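Local coordinates for protein NEQ263 (Nanoarchaeum equitans Kin4-M, PDB 5BN3) that probably binds ATP as the B-type subunit of an archaeal A/V-type ATP synthase, whose core it forms together with the alpha chain, at residues B[222-228]-B[275-281]. Residues are numbered along the deposited sequence.
Sequences LVLMLDM and TLIPMLT
In the central sheet of a P-loop NTPase domain the core strands run parallel, and 222-226 beside 275-281 is an example: their axes approach to 4.7 Å at 13°, in a register pairing Leu222 with Thr275 through Met225 with Pro278 (both CA-CA 4.8 Å). Both segments are extended (phi -79 to -160°, psi 93 to 151°) until Met228 (-66/-22°) enters a helix. In the parallel ladder Val223 and Met225 each bond to two partners: Val223 N to Thr275 O (2.7 Å), Ile277 N to Val223 O (2.8 Å), Met225 N to Ile277 O (3.2 Å) and Met279 N to Met225 O (2.6 Å). Beyond it a cis peptide joins Leu226 to Asp227, and Met228 N turns back to Met279 O (2.9 Å).

The side-chain hydrogen bonds between the segments are at the C-terminal end. Asp227 (chi1 t) receives Thr281 N on OD1 (3.2 Å) and Thr281 OG1 on OD2 (2.8 Å), while OD1 also N-caps the following helix through Thr229 N.

On one face, Met279 (m, t, m) brings CE to 3.6 Å from Leu226 CB, and Leu224 CD2 lies 3.9 Å from Ile277 CB; on the other, Val223 CG1 meets Leu276 CD1 at 3.7 Å and Met225 CG meets Pro278 CB at 4.2 Å. Met228, just beyond the strand, packs CG on Pro278 CB at 3.9 Å.

Leu226 and Met279 pack on helix 140-151, Met225 and Pro278 on helix 255-263, and strand 156-162 flanks 222-226 across its other edge.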
loop_
_atom_site.group_PDB
_atom_site.type_symbol
_atom_site.label_atom_id
_atom_site.label_comp_id
_atom_site.label_asym_id
_atom_site.label_seq_id
_atom_site.Cartn_x
_atom_site.Cartn_y
_atom_site.Cartn_z
ATOM N N LEU B 222 -29.236 21.253 20.772
ATOM C CA LEU B 222 -28.375 20.076 20.699
ATOM C C LEU B 222 -28.582 19.361 19.368
ATOM O O LEU B 222 -29.700 18.963 19.033
ATOM C CB LEU B 222 -28.671 19.112 21.851
ATOM C CG LEU B 222 -27.917 17.783 21.775
ATOM C CD1 LEU B 222 -26.430 18.029 21.918
ATOM C CD2 LEU B 222 -28.404 16.799 22.833
ATOM N N VAL B 223 -27.505 19.201 18.606
ATOM C CA VAL B 223 -27.587 18.489 17.337
ATOM C C VAL B 223 -26.821 17.170 17.396
ATOM O O VAL B 223 -25.627 17.147 17.702
ATOM C CB VAL B 223 -27.063 19.338 16.162
ATOM C CG1 VAL B 223 -27.244 18.589 14.851
ATOM C CG2 VAL B 223 -27.793 20.663 16.103
ATOM N N LEU B 224 -27.524 16.076 17.115
ATOM C CA LEU B 224 -26.909 14.758 17.014
ATOM C C LEU B 224 -26.944 14.308 15.555
ATOM O O LEU B 224 -27.986 14.402 14.901
ATOM C CB LEU B 224 -27.672 13.747 17.876
ATOM C CG LEU B 224 -27.937 14.103 19.341
ATOM C CD1 LEU B 224 -28.837 13.065 19.992
ATOM C CD2 LEU B 224 -26.635 14.216 20.102
ATOM N N MET B 225 -25.815 13.833 15.036
ATOM C CA MET B 225 -25.809 13.272 13.685
ATOM C C MET B 225 -24.989 11.989 13.554
ATOM O O MET B 225 -23.932 11.834 14.169
ATOM C CB MET B 225 -25.424 14.314 12.620
ATOM C CG MET B 225 -24.068 14.971 12.792
ATOM S SD MET B 225 -23.700 16.102 11.424
ATOM C CE MET B 225 -24.966 17.348 11.663
ATOM N N LEU B 226 -25.507 11.081 12.733
ATOM C CA LEU B 226 -25.005 9.721 12.596
ATOM C C LEU B 226 -25.517 9.232 11.250
ATOM O O LEU B 226 -26.694 9.434 10.948
ATOM C CB LEU B 226 -25.604 8.867 13.717
ATOM C CG LEU B 226 -25.483 7.342 13.713
ATOM C CD1 LEU B 226 -24.063 6.915 14.019
ATOM C CD2 LEU B 226 -26.449 6.733 14.719
ATOM N N ASP B 227 -24.680 8.590 10.432
ATOM C CA ASP B 227 -23.288 8.260 10.725
ATOM C C ASP B 227 -22.432 9.039 9.733
ATOM O O ASP B 227 -22.718 9.032 8.535
ATOM C CB ASP B 227 -23.098 6.748 10.510
ATOM C CG ASP B 227 -21.713 6.245 10.901
ATOM O OD1 ASP B 227 -20.702 6.933 10.649
ATOM O OD2 ASP B 227 -21.633 5.123 11.447
ATOM N N MET B 228 -21.386 9.709 10.215
ATOM C CA MET B 228 -20.560 10.536 9.334
ATOM C C MET B 228 -19.805 9.710 8.294
ATOM O O MET B 228 -19.406 10.230 7.252
ATOM C CB MET B 228 -19.584 11.410 10.133
ATOM C CG MET B 228 -20.243 12.412 11.079
ATOM S SD MET B 228 -21.691 13.261 10.401
ATOM C CE MET B 228 -20.969 14.156 9.024
ATOM N N THR B 275 -24.798 22.966 20.276
ATOM C CA THR B 275 -23.904 21.901 20.718
ATOM C C THR B 275 -24.036 20.738 19.736
ATOM O O THR B 275 -25.135 20.231 19.499
ATOM C CB THR B 275 -24.224 21.440 22.153
ATOM O OG1 THR B 275 -24.125 22.558 23.044
ATOM C CG2 THR B 275 -23.246 20.365 22.599
ATOM N N LEU B 276 -22.913 20.324 19.159
ATOM C CA LEU B 276 -22.935 19.370 18.056
ATOM C C LEU B 276 -22.187 18.087 18.395
ATOM O O LEU B 276 -21.027 18.122 18.799
ATOM C CB LEU B 276 -22.340 20.018 16.802
ATOM C CG LEU B 276 -22.217 19.167 15.540
ATOM C CD1 LEU B 276 -23.572 18.636 15.137
ATOM C CD2 LEU B 276 -21.614 19.981 14.408
ATOM N N ILE B 277 -22.862 16.955 18.230
ATOM C CA ILE B 277 -22.240 15.656 18.464
ATOM C C ILE B 277 -22.355 14.767 17.225
ATOM O O ILE B 277 -23.361 14.081 17.031
ATOM C CB ILE B 277 -22.857 14.945 19.689
ATOM C CG1 ILE B 277 -22.741 15.833 20.933
ATOM C CG2 ILE B 277 -22.174 13.610 19.935
ATOM C CD1 ILE B 277 -23.350 15.230 22.186
ATOM N N PRO B 278 -21.324 14.796 16.366
ATOM C CA PRO B 278 -21.281 13.914 15.197
ATOM C C PRO B 278 -20.843 12.526 15.634
ATOM O O PRO B 278 -19.931 12.406 16.451
ATOM C CB PRO B 278 -20.187 14.538 14.317
ATOM C CG PRO B 278 -19.868 15.880 14.937
ATOM C CD PRO B 278 -20.188 15.730 16.388
ATOM N N MET B 279 -21.484 11.491 15.113
ATOM C CA MET B 279 -21.115 10.127 15.461
ATOM C C MET B 279 -20.632 9.404 14.218
ATOM O O MET B 279 -21.203 9.566 13.136
ATOM C CB MET B 279 -22.311 9.387 16.058
ATOM C CG MET B 279 -22.778 9.923 17.400
ATOM S SD MET B 279 -24.323 9.147 17.898
ATOM C CE MET B 279 -25.500 10.167 17.020
ATOM N N LEU B 280 -19.576 8.610 14.367
ATOM C CA LEU B 280 -19.077 7.822 13.246
ATOM C C LEU B 280 -18.550 6.454 13.654
ATOM O O LEU B 280 -18.086 6.255 14.779
ATOM C CB LEU B 280 -18.018 8.597 12.448
ATOM C CG LEU B 280 -16.737 9.078 13.133
ATOM C CD1 LEU B 280 -15.653 8.014 13.094
ATOM C CD2 LEU B 280 -16.237 10.354 12.473
ATOM N N THR B 281 -18.646 5.512 12.724
ATOM C CA THR B 281 -18.047 4.200 12.891
ATOM C C THR B 281 -16.653 4.255 12.289
ATOM O O THR B 281 -16.489 4.679 11.141
ATOM C CB THR B 281 -18.872 3.120 12.168
ATOM O OG1 THR B 281 -20.192 3.068 12.726
ATOM C CG2 THR B 281 -18.215 1.760 12.312
#